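PDB 3RJU: beta-lactamase/D-alanine Carboxypeptidase from Yersinia pestis, which probably acts as a serine hydrolase of the beta-lactamase family, cleaving beta-lactams or D-alanyl peptides through an acyl-enzyme. Local coordinates for residues Asp55-Ile60 against Lys206-Gly211; Met193-Leu198 against Thr232-Gln237. One frame throughout, in Å; residues are numbered along the deposited sequence.

Interaction 1 (Asp55-Ile60 against Lys206-Gly211); sequences DSLIRI and KRLMIG
L57 and R207 start the backbone pairing: the L57 amide donates to R207 O (2.9 Å), and L57 O accepts from M209 N (3.1 Å). Both bonds straddle L208, giving a single bridge of parallel pattern, and L208 CA adds a C-H contact to L57 O. A water links R207 O to S56 OG, which also bonds R53 N.

The R207 chain bends at chi3 (-88°), which sets the course of NE; at its end NH1 donates to D55 O at 2.8 Å. The oxygen lies in the guanidinium plane and the donor in the carbonyl plane. D55 OD2 lies well out of the guanidinium plane, 4.6 Å from R207 NH1, a proximity of charges only; D55 OD1 forms its salt bridge with R53, and R207 NH2 forms one with E203. R59 NH2 bonds the carbonyls of S215 and R216.

Side-chain packing makes up the rest. L208 CD1 lies against the L57 carbonyl and 4.1 Å from L57 CB. Selenomethionine M209 lies beside I58, both side chains pointing the same way, with SE 3.9 Å from I58 CG2.

F309 of strand 309-316 touches I58, R59, L208 and M209, while Y230 of strand 230-231 packs on L57 and L208; I58 pairs with S231, making 58-59 and 230-231 a small antiparallel sheet.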
loop_
_atom_site.group_PDB
_atom_site.type_symbol
_atom_site.label_atom_id
_atom_site.label_comp_id
_atom_site.label_asym_id
_atom_site.label_seq_id
_atom_site.Cartn_x
_atom_site.Cartn_y
_atom_site.Cartn_z
ATOM N N ASP A 55 3.356 3.246 18.813
ATOM C CA ASP A 55 3.491 4.538 18.165
ATOM C C ASP A 55 4.857 4.728 17.522
ATOM O O ASP A 55 5.230 5.851 17.216
ATOM C CB ASP A 55 3.207 5.678 19.138
ATOM C CG ASP A 55 4.231 5.750 20.252
ATOM O OD1 ASP A 55 5.128 4.883 20.300
ATOM O OD2 ASP A 55 4.139 6.668 21.083
ATOM N N SER A 56 5.597 3.642 17.286
ATOM C CA SER A 56 6.814 3.755 16.475
ATOM C C SER A 56 6.443 4.200 15.058
ATOM O O SER A 56 5.507 3.657 14.450
ATOM C CB SER A 56 7.567 2.422 16.415
ATOM O OG SER A 56 8.160 2.116 17.663
ATOM N N LEU A 57 7.159 5.190 14.531
ATOM C CA LEU A 57 6.889 5.638 13.167
ATOM C C LEU A 57 7.502 4.651 12.190
ATOM O O LEU A 57 8.623 4.158 12.388
ATOM C CB LEU A 57 7.410 7.060 12.900
ATOM C CG LEU A 57 6.612 7.832 11.836
ATOM C CD1 LEU A 57 5.217 8.171 12.359
ATOM C CD2 LEU A 57 7.338 9.100 11.381
ATOM N N ILE A 58 6.770 4.385 11.122
ATOM C CA ILE A 58 7.220 3.462 10.090
ATOM C C ILE A 58 6.951 4.079 8.720
ATOM O O ILE A 58 6.079 4.951 8.590
ATOM C CB ILE A 58 6.483 2.111 10.188
ATOM C CG1 ILE A 58 4.974 2.279 9.963
ATOM C CG2 ILE A 58 6.734 1.462 11.551
ATOM C CD1 ILE A 58 4.181 0.966 10.078
ATOM N N ARG A 59 7.697 3.640 7.710
ATOM C CA ARG A 59 7.305 3.895 6.324
ATOM C C ARG A 59 6.450 2.726 5.856
ATOM O O ARG A 59 6.904 1.566 5.887
ATOM C CB ARG A 59 8.528 4.016 5.411
ATOM C CG ARG A 59 9.501 5.129 5.820
ATOM C CD ARG A 59 10.567 5.315 4.752
ATOM N NE ARG A 59 11.656 6.209 5.149
ATOM C CZ ARG A 59 11.726 7.504 4.841
ATOM N NH1 ARG A 59 10.763 8.098 4.134
ATOM N NH2 ARG A 59 12.779 8.209 5.230
ATOM N N ILE A 60 5.213 2.994 5.435
ATOM C CA ILE A 60 4.395 1.881 4.952
ATOM C C ILE A 60 4.661 1.556 3.482
ATOM O O ILE A 60 4.150 0.565 2.955
ATOM C CB ILE A 60 2.871 2.077 5.217
ATOM C CG1 ILE A 60 2.281 3.184 4.327
ATOM C CG2 ILE A 60 2.617 2.376 6.706
ATOM C CD1 ILE A 60 0.748 3.311 4.483
ATOM N N LYS A 206 11.678 11.481 15.172
ATOM C CA LYS A 206 12.529 10.857 16.186
ATOM C C LYS A 206 12.060 9.438 16.500
ATOM O O LYS A 206 12.829 8.636 17.028
ATOM C CB LYS A 206 12.579 11.691 17.477
ATOM C CG LYS A 206 11.294 11.627 18.254
ATOM C CD LYS A 206 11.368 12.305 19.617
ATOM C CE LYS A 206 10.011 12.199 20.299
ATOM N NZ LYS A 206 9.921 13.088 21.500
ATOM N N ARG A 207 10.801 9.135 16.169
ATOM C CA ARG A 207 10.227 7.809 16.415
ATOM C C ARG A 207 10.342 6.872 15.219
ATOM O O ARG A 207 9.936 5.712 15.304
ATOM C CB ARG A 207 8.757 7.922 16.855
ATOM C CG ARG A 207 8.580 8.628 18.197
ATOM C CD ARG A 207 7.106 8.648 18.620
ATOM N NE ARG A 207 6.373 9.812 18.109
ATOM C CZ ARG A 207 5.271 9.757 17.367
ATOM N NH1 ARG A 207 4.753 8.590 17.002
ATOM N NH2 ARG A 207 4.672 10.887 17.001
ATOM N N LEU A 208 10.906 7.355 14.114
ATOM C CA LEU A 208 11.024 6.524 12.904
ATOM C C LEU A 208 12.056 5.419 13.142
ATOM O O LEU A 208 13.196 5.686 13.587
ATOM C CB LEU A 208 11.412 7.370 11.687
ATOM C CG LEU A 208 11.454 6.625 10.346
ATOM C CD1 LEU A 208 10.050 6.174 9.916
ATOM C CD2 LEU A 208 12.109 7.474 9.266
HETATM N N MSE A 209 11.634 4.176 12.919
HETATM C CA MSE A 209 12.521 3.028 13.062
HETATM C C MSE A 209 13.571 3.079 11.956
HETATM O O MSE A 209 13.345 3.690 10.904
HETATM C CB MSE A 209 11.720 1.724 12.983
HETATM C CG MSE A 209 10.633 1.603 14.067
HETATM SE SE MSE A 209 9.576 -0.001 13.793
HETATM C CE MSE A 209 10.984 -1.361 13.772
ATOM N N ILE A 210 14.708 2.428 12.199
ATOM C CA ILE A 210 15.857 2.480 11.318
ATOM C C ILE A 210 16.377 1.072 11.043
ATOM O O ILE A 210 16.574 0.280 11.965
ATOM C CB ILE A 210 16.989 3.320 11.940
ATOM C CG1 ILE A 210 16.556 4.794 12.039
ATOM C CG2 ILE A 210 18.266 3.187 11.133
ATOM C CD1 ILE A 210 17.506 5.683 12.854
ATOM N N GLY A 211 16.594 0.765 9.772
ATOM C CA GLY A 211 17.265 -0.467 9.390
ATOM C C GLY A 211 18.266 -0.183 8.287
ATOM O O GLY A 211 18.614 0.975 8.037
HETATM O O HOH W 1 10.068 4.261 17.643
#

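Interaction 2 (Met193-Leu198 against Thr232-Gln237); sequences MKNTTL and TPEDMQ
M193 and D235 bring the backbones closest, CA to CA 4.8 Å, where the type I turn M193-T196 meets the first turn of helix 233-241. D235 carries the contact. Its CG sits anti to the carbonyl carbon (chi1 -79°), and the carboxylate enters the turn. OD2 accepts twice: its syn lone pair takes N195 N at 2.8 Å, and its anti lone pair takes the hydroxyl of T196, OG1 to OD2 also 2.8 Å. T196 OG1 is bonded to S231 OG as well.

The other oxygen, OD1, accepts a hydrogen bond from a water with four partners. That water also donates to E234 OE2 and accepts from N195 ND2 and from T232 OG1. T232 is the N-cap, its OG1 accepting D235 N at 3.1 Å. Its methyl CG2 presses on N195 CB at 3.5 Å, while N195 OD1 is held by R207 and Q204. K194 NZ reaches E234 OE2 through a second water. Selenomethionine M193 curls over the D235 backbone, with CE 3.5 Å from D235 O, and meets the selenium of M236.

The buried carboxylate thus has two direct protein donors on OD2 and a water on OD1. It is probably ionised, and the helix N-terminus would favour that charge. D235 makes both direct hydrogen bonds between the turn and the helix start, with the waters and packing adding to them.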
loop_
_atom_site.group_PDB
_atom_site.type_symbol
_atom_site.label_atom_id
_atom_site.label_comp_id
_atom_site.label_asym_id
_atom_site.label_seq_id
_atom_site.Cartn_x
_atom_site.Cartn_y
_atom_site.Cartn_z
HETATM N N MSE A 193 -6.015 8.619 13.027
HETATM C CA MSE A 193 -4.668 8.145 12.718
HETATM C C MSE A 193 -3.722 9.337 12.769
HETATM O O MSE A 193 -3.340 9.917 11.729
HETATM C CB MSE A 193 -4.639 7.489 11.345
HETATM C CG MSE A 193 -5.528 6.226 11.278
HETATM SE SE MSE A 193 -5.907 5.644 9.458
HETATM C CE MSE A 193 -4.151 4.983 9.021
ATOM N N LYS A 194 -3.361 9.696 13.994
ATOM C CA LYS A 194 -2.729 10.970 14.288
ATOM C C LYS A 194 -1.270 10.978 13.892
ATOM O O LYS A 194 -0.628 12.023 13.942
ATOM C CB LYS A 194 -2.833 11.259 15.780
ATOM C CG LYS A 194 -2.218 10.137 16.601
ATOM C CD LYS A 194 -2.436 10.277 18.093
ATOM C CE LYS A 194 -1.907 9.038 18.814
ATOM N NZ LYS A 194 -2.182 9.085 20.282
ATOM N N ASN A 195 -0.740 9.816 13.521
ATOM C CA ASN A 195 0.653 9.754 13.081
ATOM C C ASN A 195 0.819 9.289 11.643
ATOM O O ASN A 195 1.885 8.805 11.265
ATOM C CB ASN A 195 1.466 8.860 14.023
ATOM C CG ASN A 195 1.778 9.541 15.327
ATOM O OD1 ASN A 195 2.277 10.657 15.335
ATOM N ND2 ASN A 195 1.446 8.892 16.439
ATOM N N THR A 196 -0.238 9.425 10.845
ATOM C CA THR A 196 -0.214 8.963 9.460
ATOM C C THR A 196 -0.158 10.190 8.555
ATOM O O THR A 196 -1.081 11.017 8.553
ATOM C CB THR A 196 -1.425 8.056 9.143
ATOM O OG1 THR A 196 -1.388 6.898 9.995
ATOM C CG2 THR A 196 -1.419 7.602 7.672
ATOM N N THR A 197 0.940 10.327 7.813
ATOM C CA THR A 197 1.286 11.621 7.252
ATOM C C THR A 197 2.326 11.499 6.141
ATOM O O THR A 197 3.059 10.512 6.080
ATOM C CB THR A 197 1.842 12.556 8.364
ATOM O OG1 THR A 197 2.093 13.858 7.822
ATOM C CG2 THR A 197 3.138 12.001 8.972
ATOM N N LEU A 198 2.368 12.504 5.264
ATOM C CA LEU A 198 3.415 12.663 4.263
ATOM C C LEU A 198 4.374 13.762 4.690
ATOM O O LEU A 198 5.383 14.018 4.030
ATOM C CB LEU A 198 2.806 13.040 2.911
ATOM C CG LEU A 198 1.930 11.975 2.260
ATOM C CD1 LEU A 198 0.956 12.596 1.249
ATOM C CD2 LEU A 198 2.787 10.877 1.625
ATOM N N THR A 232 2.014 4.336 11.903
ATOM C CA THR A 232 2.477 3.594 13.074
ATOM C C THR A 232 1.691 2.295 13.118
ATOM O O THR A 232 0.637 2.181 12.476
ATOM C CB THR A 232 2.173 4.349 14.378
ATOM O OG1 THR A 232 0.751 4.552 14.465
ATOM C CG2 THR A 232 2.907 5.703 14.437
ATOM N N PRO A 233 2.177 1.305 13.873
ATOM C CA PRO A 233 1.372 0.092 13.984
ATOM C C PRO A 233 -0.051 0.376 14.492
ATOM O O PRO A 233 -1.006 -0.173 13.942
ATOM C CB PRO A 233 2.166 -0.754 14.987
ATOM C CG PRO A 233 3.623 -0.343 14.708
ATOM C CD PRO A 233 3.507 1.155 14.495
ATOM N N GLU A 234 -0.211 1.230 15.496
ATOM C CA GLU A 234 -1.551 1.441 16.046
ATOM C C GLU A 234 -2.468 2.152 15.031
ATOM O O GLU A 234 -3.665 1.837 14.943
ATOM C CB GLU A 234 -1.499 2.180 17.406
ATOM C CG GLU A 234 -1.129 3.642 17.297
ATOM C CD GLU A 234 -0.809 4.282 18.633
ATOM O OE1 GLU A 234 -1.005 3.624 19.688
ATOM O OE2 GLU A 234 -0.370 5.454 18.631
ATOM N N ASP A 235 -1.923 3.095 14.264
ATOM C CA ASP A 235 -2.732 3.767 13.238
ATOM C C ASP A 235 -3.162 2.753 12.187
ATOM O O ASP A 235 -4.321 2.773 11.732
ATOM C CB ASP A 235 -1.956 4.888 12.533
ATOM C CG ASP A 235 -1.889 6.179 13.343
ATOM O OD1 ASP A 235 -2.226 6.195 14.543
ATOM O OD2 ASP A 235 -1.480 7.199 12.764
HETATM N N MSE A 236 -2.232 1.890 11.778
HETATM C CA MSE A 236 -2.526 0.895 10.754
HETATM C C MSE A 236 -3.527 -0.141 11.236
HETATM O O MSE A 236 -4.325 -0.651 10.433
HETATM C CB MSE A 236 -1.244 0.229 10.236
HETATM C CG MSE A 236 -0.311 1.198 9.521
HETATM SE SE MSE A 236 -1.197 2.103 8.027
HETATM C CE MSE A 236 -1.744 0.499 7.091
ATOM N N GLN A 237 -3.503 -0.456 12.535
ATOM C CA GLN A 237 -4.539 -1.322 13.093
ATOM C C GLN A 237 -5.928 -0.718 12.824
ATOM O O GLN A 237 -6.852 -1.404 12.374
ATOM C CB GLN A 237 -4.362 -1.523 14.603
ATOM C CG GLN A 237 -5.443 -2.380 15.220
ATOM C CD GLN A 237 -5.515 -2.231 16.738
ATOM O OE1 GLN A 237 -4.488 -2.074 17.405
ATOM N NE2 GLN A 237 -6.731 -2.278 17.289
HETATM O O HOH W 2 -0.289 7.093 20.731
HETATM O O HOH W 3 -0.062 6.522 16.213
#

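Overall arrangement
The two contacts lie side by side, centres about 11 Å apart, and R207 joins them: its NH2 probably bonds N195 OD1 at 2.9 Å, so one guanidinium reaches both D55 of interaction 1 and the turn of interaction 2. Packing adds to this, with S56 O 3.2 Å from P233 CD and L57 CD1 3.6 Å from N195 O. Strand 230-231 leads straight into T232, so the strand beside 58-59 runs directly into the N-cap of helix 233-241. Residues 55-60 run on toward S62 and K65, an SxxK pattern consistent with the family's nucleophile motif; M67 of helix 64-77, which carries K65, touches M193 and M236.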